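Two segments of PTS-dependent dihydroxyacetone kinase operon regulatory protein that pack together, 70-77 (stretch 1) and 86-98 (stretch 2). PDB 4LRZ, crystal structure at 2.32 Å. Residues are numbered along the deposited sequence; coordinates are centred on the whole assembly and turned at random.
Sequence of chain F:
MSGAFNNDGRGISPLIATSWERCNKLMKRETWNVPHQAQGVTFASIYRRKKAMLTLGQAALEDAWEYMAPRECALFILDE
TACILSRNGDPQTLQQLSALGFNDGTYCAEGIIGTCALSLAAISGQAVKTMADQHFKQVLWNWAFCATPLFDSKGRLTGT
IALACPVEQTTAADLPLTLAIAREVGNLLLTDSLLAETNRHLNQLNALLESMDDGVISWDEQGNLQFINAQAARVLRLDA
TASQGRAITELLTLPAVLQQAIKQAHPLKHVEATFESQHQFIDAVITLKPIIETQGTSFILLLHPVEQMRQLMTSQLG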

# COMPACT_ATOMS: atom_id res chain seq x y z
N PRO F 70 -11.26 27.32 7.23
CA PRO F 70 -12.17 28.00 6.30
C PRO F 70 -11.50 28.45 5.01
O PRO F 70 -10.35 28.92 5.03
CB PRO F 70 -12.62 29.24 7.09
CG PRO F 70 -11.50 29.47 8.17
CD PRO F 70 -10.55 28.29 8.11
N ARG F 71 -12.23 28.31 3.91
CA ARG F 71 -11.73 28.51 2.57
C ARG F 71 -12.91 28.35 1.60
O ARG F 71 -13.74 27.48 1.78
CB ARG F 71 -10.64 27.47 2.29
CG ARG F 71 -10.43 27.23 0.84
CD ARG F 71 -9.02 26.80 0.46
NE ARG F 71 -8.74 27.38 -0.87
CZ ARG F 71 -7.96 26.86 -1.79
NH1 ARG F 71 -7.34 25.69 -1.60
NH2 ARG F 71 -7.78 27.52 -2.92
N GLU F 72 -13.01 29.22 0.60
CA GLU F 72 -14.05 29.07 -0.45
C GLU F 72 -13.59 28.07 -1.52
O GLU F 72 -12.95 28.46 -2.50
CB GLU F 72 -14.37 30.42 -1.11
CG GLU F 72 -15.20 31.41 -0.25
CD GLU F 72 -15.27 32.83 -0.83
OE1 GLU F 72 -14.65 33.74 -0.22
OE2 GLU F 72 -15.91 33.06 -1.90
N CYS F 73 -13.87 26.79 -1.31
CA CYS F 73 -13.47 25.79 -2.27
C CYS F 73 -14.29 24.52 -2.14
O CYS F 73 -15.02 24.34 -1.19
CB CYS F 73 -11.97 25.47 -2.18
SG CYS F 73 -11.58 24.29 -0.88
N ALA F 74 -14.17 23.65 -3.13
CA ALA F 74 -14.92 22.42 -3.17
C ALA F 74 -13.98 21.36 -3.66
O ALA F 74 -13.07 21.62 -4.47
CB ALA F 74 -16.08 22.57 -4.14
N LEU F 75 -14.22 20.15 -3.20
CA LEU F 75 -13.43 19.01 -3.64
C LEU F 75 -14.40 18.01 -4.28
O LEU F 75 -15.53 17.82 -3.78
CB LEU F 75 -12.71 18.42 -2.42
CG LEU F 75 -11.68 19.32 -1.71
CD1 LEU F 75 -11.45 18.92 -0.23
CD2 LEU F 75 -10.35 19.29 -2.44
N PHE F 76 -13.96 17.38 -5.38
CA PHE F 76 -14.75 16.44 -6.14
C PHE F 76 -14.01 15.11 -6.31
O PHE F 76 -12.82 15.11 -6.55
CB PHE F 76 -14.96 16.98 -7.58
CG PHE F 76 -15.89 18.19 -7.73
CD1 PHE F 76 -16.73 18.62 -6.72
CD2 PHE F 76 -15.97 18.84 -8.99
CE1 PHE F 76 -17.60 19.71 -6.92
CE2 PHE F 76 -16.86 19.91 -9.23
CZ PHE F 76 -17.67 20.35 -8.17
N ILE F 77 -14.73 13.99 -6.25
CA ILE F 77 -14.22 12.75 -6.84
C ILE F 77 -15.01 12.48 -8.15
O ILE F 77 -16.21 12.56 -8.15
CB ILE F 77 -14.46 11.52 -5.95
CG1 ILE F 77 -14.66 11.93 -4.52
CG2 ILE F 77 -13.31 10.49 -6.15
CD1 ILE F 77 -13.97 10.91 -3.46
N SER F 86 -18.85 12.26 -5.87
CA SER F 86 -19.02 12.89 -4.55
C SER F 86 -18.42 14.29 -4.51
O SER F 86 -17.44 14.58 -5.22
CB SER F 86 -18.31 12.04 -3.51
OG SER F 86 -18.91 12.18 -2.22
N ARG F 87 -19.00 15.15 -3.69
CA ARG F 87 -18.53 16.51 -3.49
C ARG F 87 -18.46 16.85 -2.00
O ARG F 87 -19.31 16.44 -1.23
CB ARG F 87 -19.51 17.49 -4.17
CG ARG F 87 -19.73 17.22 -5.65
CD ARG F 87 -21.21 17.19 -6.01
NE ARG F 87 -21.86 18.41 -5.60
CZ ARG F 87 -22.67 18.51 -4.55
NH1 ARG F 87 -22.96 17.43 -3.80
NH2 ARG F 87 -23.19 19.69 -4.28
N ASN F 88 -17.48 17.64 -1.58
CA ASN F 88 -17.50 18.15 -0.22
C ASN F 88 -16.70 19.42 -0.19
O ASN F 88 -16.22 19.84 -1.25
CB ASN F 88 -17.02 17.12 0.82
CG ASN F 88 -15.56 16.85 0.71
OD1 ASN F 88 -14.81 16.89 1.70
ND2 ASN F 88 -15.12 16.58 -0.48
N GLY F 89 -16.60 20.07 0.98
CA GLY F 89 -15.96 21.38 1.06
C GLY F 89 -16.92 22.45 1.56
O GLY F 89 -17.83 22.19 2.33
N ASP F 90 -16.70 23.68 1.13
CA ASP F 90 -17.47 24.79 1.66
C ASP F 90 -18.89 24.84 1.09
O ASP F 90 -19.07 24.90 -0.13
CB ASP F 90 -16.73 26.10 1.38
CG ASP F 90 -17.59 27.30 1.65
OD1 ASP F 90 -17.91 27.55 2.82
OD2 ASP F 90 -17.93 28.01 0.70
N PRO F 91 -19.89 24.82 1.98
CA PRO F 91 -21.33 24.86 1.63
C PRO F 91 -21.70 25.89 0.53
O PRO F 91 -22.31 25.53 -0.52
CB PRO F 91 -22.02 25.19 2.97
CG PRO F 91 -21.04 24.68 4.05
CD PRO F 91 -19.65 24.73 3.44
N GLN F 92 -21.30 27.14 0.74
CA GLN F 92 -21.53 28.20 -0.25
C GLN F 92 -20.90 27.90 -1.63
O GLN F 92 -21.52 28.14 -2.69
CB GLN F 92 -21.01 29.54 0.30
CG GLN F 92 -21.19 30.75 -0.67
CD GLN F 92 -20.43 32.01 -0.20
OE1 GLN F 92 -21.02 32.93 0.37
NE2 GLN F 92 -19.11 32.02 -0.40
N THR F 93 -19.68 27.39 -1.63
CA THR F 93 -18.99 27.15 -2.87
C THR F 93 -19.72 26.00 -3.59
O THR F 93 -20.01 26.09 -4.77
CB THR F 93 -17.48 26.94 -2.63
OG1 THR F 93 -16.97 28.06 -1.90
CG2 THR F 93 -16.71 26.83 -3.90
N LEU F 94 -20.09 24.98 -2.84
CA LEU F 94 -20.89 23.87 -3.34
C LEU F 94 -22.23 24.32 -3.86
O LEU F 94 -22.68 23.78 -4.88
CB LEU F 94 -21.11 22.80 -2.29
CG LEU F 94 -19.83 22.03 -1.98
CD1 LEU F 94 -19.94 21.15 -0.70
CD2 LEU F 94 -19.43 21.23 -3.22
N GLN F 95 -22.87 25.29 -3.21
CA GLN F 95 -24.10 25.78 -3.81
C GLN F 95 -23.86 26.55 -5.12
O GLN F 95 -24.62 26.37 -6.05
CB GLN F 95 -25.07 26.51 -2.84
CG GLN F 95 -24.79 28.00 -2.54
CD GLN F 95 -25.27 29.02 -3.60
OE1 GLN F 95 -26.05 28.70 -4.51
NE2 GLN F 95 -24.79 30.28 -3.47
N GLN F 96 -22.80 27.36 -5.20
CA GLN F 96 -22.47 28.06 -6.45
C GLN F 96 -22.15 27.10 -7.63
O GLN F 96 -22.61 27.30 -8.76
CB GLN F 96 -21.33 29.06 -6.25
CG GLN F 96 -21.64 30.12 -5.21
CD GLN F 96 -20.44 31.00 -4.84
OE1 GLN F 96 -19.31 30.76 -5.26
NE2 GLN F 96 -20.69 32.04 -4.03
N LEU F 97 -21.39 26.05 -7.36
CA LEU F 97 -21.06 25.07 -8.39
C LEU F 97 -22.29 24.28 -8.80
O LEU F 97 -22.48 23.94 -9.97
CB LEU F 97 -19.94 24.14 -7.91
CG LEU F 97 -18.62 24.89 -7.83
CD1 LEU F 97 -17.62 24.10 -6.96
CD2 LEU F 97 -18.13 25.16 -9.25
N SER F 98 -23.15 24.04 -7.82
CA SER F 98 -24.44 23.39 -8.03
C SER F 98 -25.35 24.28 -8.92
O SER F 98 -25.97 23.80 -9.85
CB SER F 98 -25.05 23.05 -6.67
OG SER F 98 -26.36 22.54 -6.79
O HOH W 1 -17.45 30.44 -3.01

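Strands 74-77 and 86-89 run antiparallel, their axes 160° apart and 4.6 Å at closest approach. Leu75 and Asn88 form a reciprocal pair, Leu75 N to Asn88 O (2.8 Å, 174°) and Asn88 N to Leu75 O (2.9 Å, 159°). Ile77 N donates to Ser86 O (3.0 Å), and Asp90 N extends the ladder by donating to Cys73 O (2.9 Å, 166°). Gly89 suits its position: its phi/psi of 119/-150 would jam a CB against the preceding carbonyl, and an ideal CB would lie 2.7 Å from Cys73 O.

After the strand, Asp90 caps helix 91-98: its OD2 accepts from Thr93 N (3.0 Å) and Thr93 OG1 (2.8 Å). The helix crosses strand 74-77 at -59°. Leu97 CD1 reaches Ala74 CB (3.6 Å) and Phe76 CZ (3.9 Å); Leu94 CD2 lies 3.7 Å from Ala74 CB and at the Phe76 ring edge. Ala74, Phe76 and Leu97 are buried and apolar, leaving no side-chain polar group unpaired. Phe76 and Arg87 share a sheet face, where the aliphatic Arg87 CG approaches Phe76 CD1 at 3.5 Å.

At the polar margin, one water's O lies near Glu72 OE2 (3.2 Å), Thr93 OG1 (2.7 Å) and Gln96 OE1 (2.9 Å), and can donate to two at a time. Altogether 634 Å² is buried, summed over both sides.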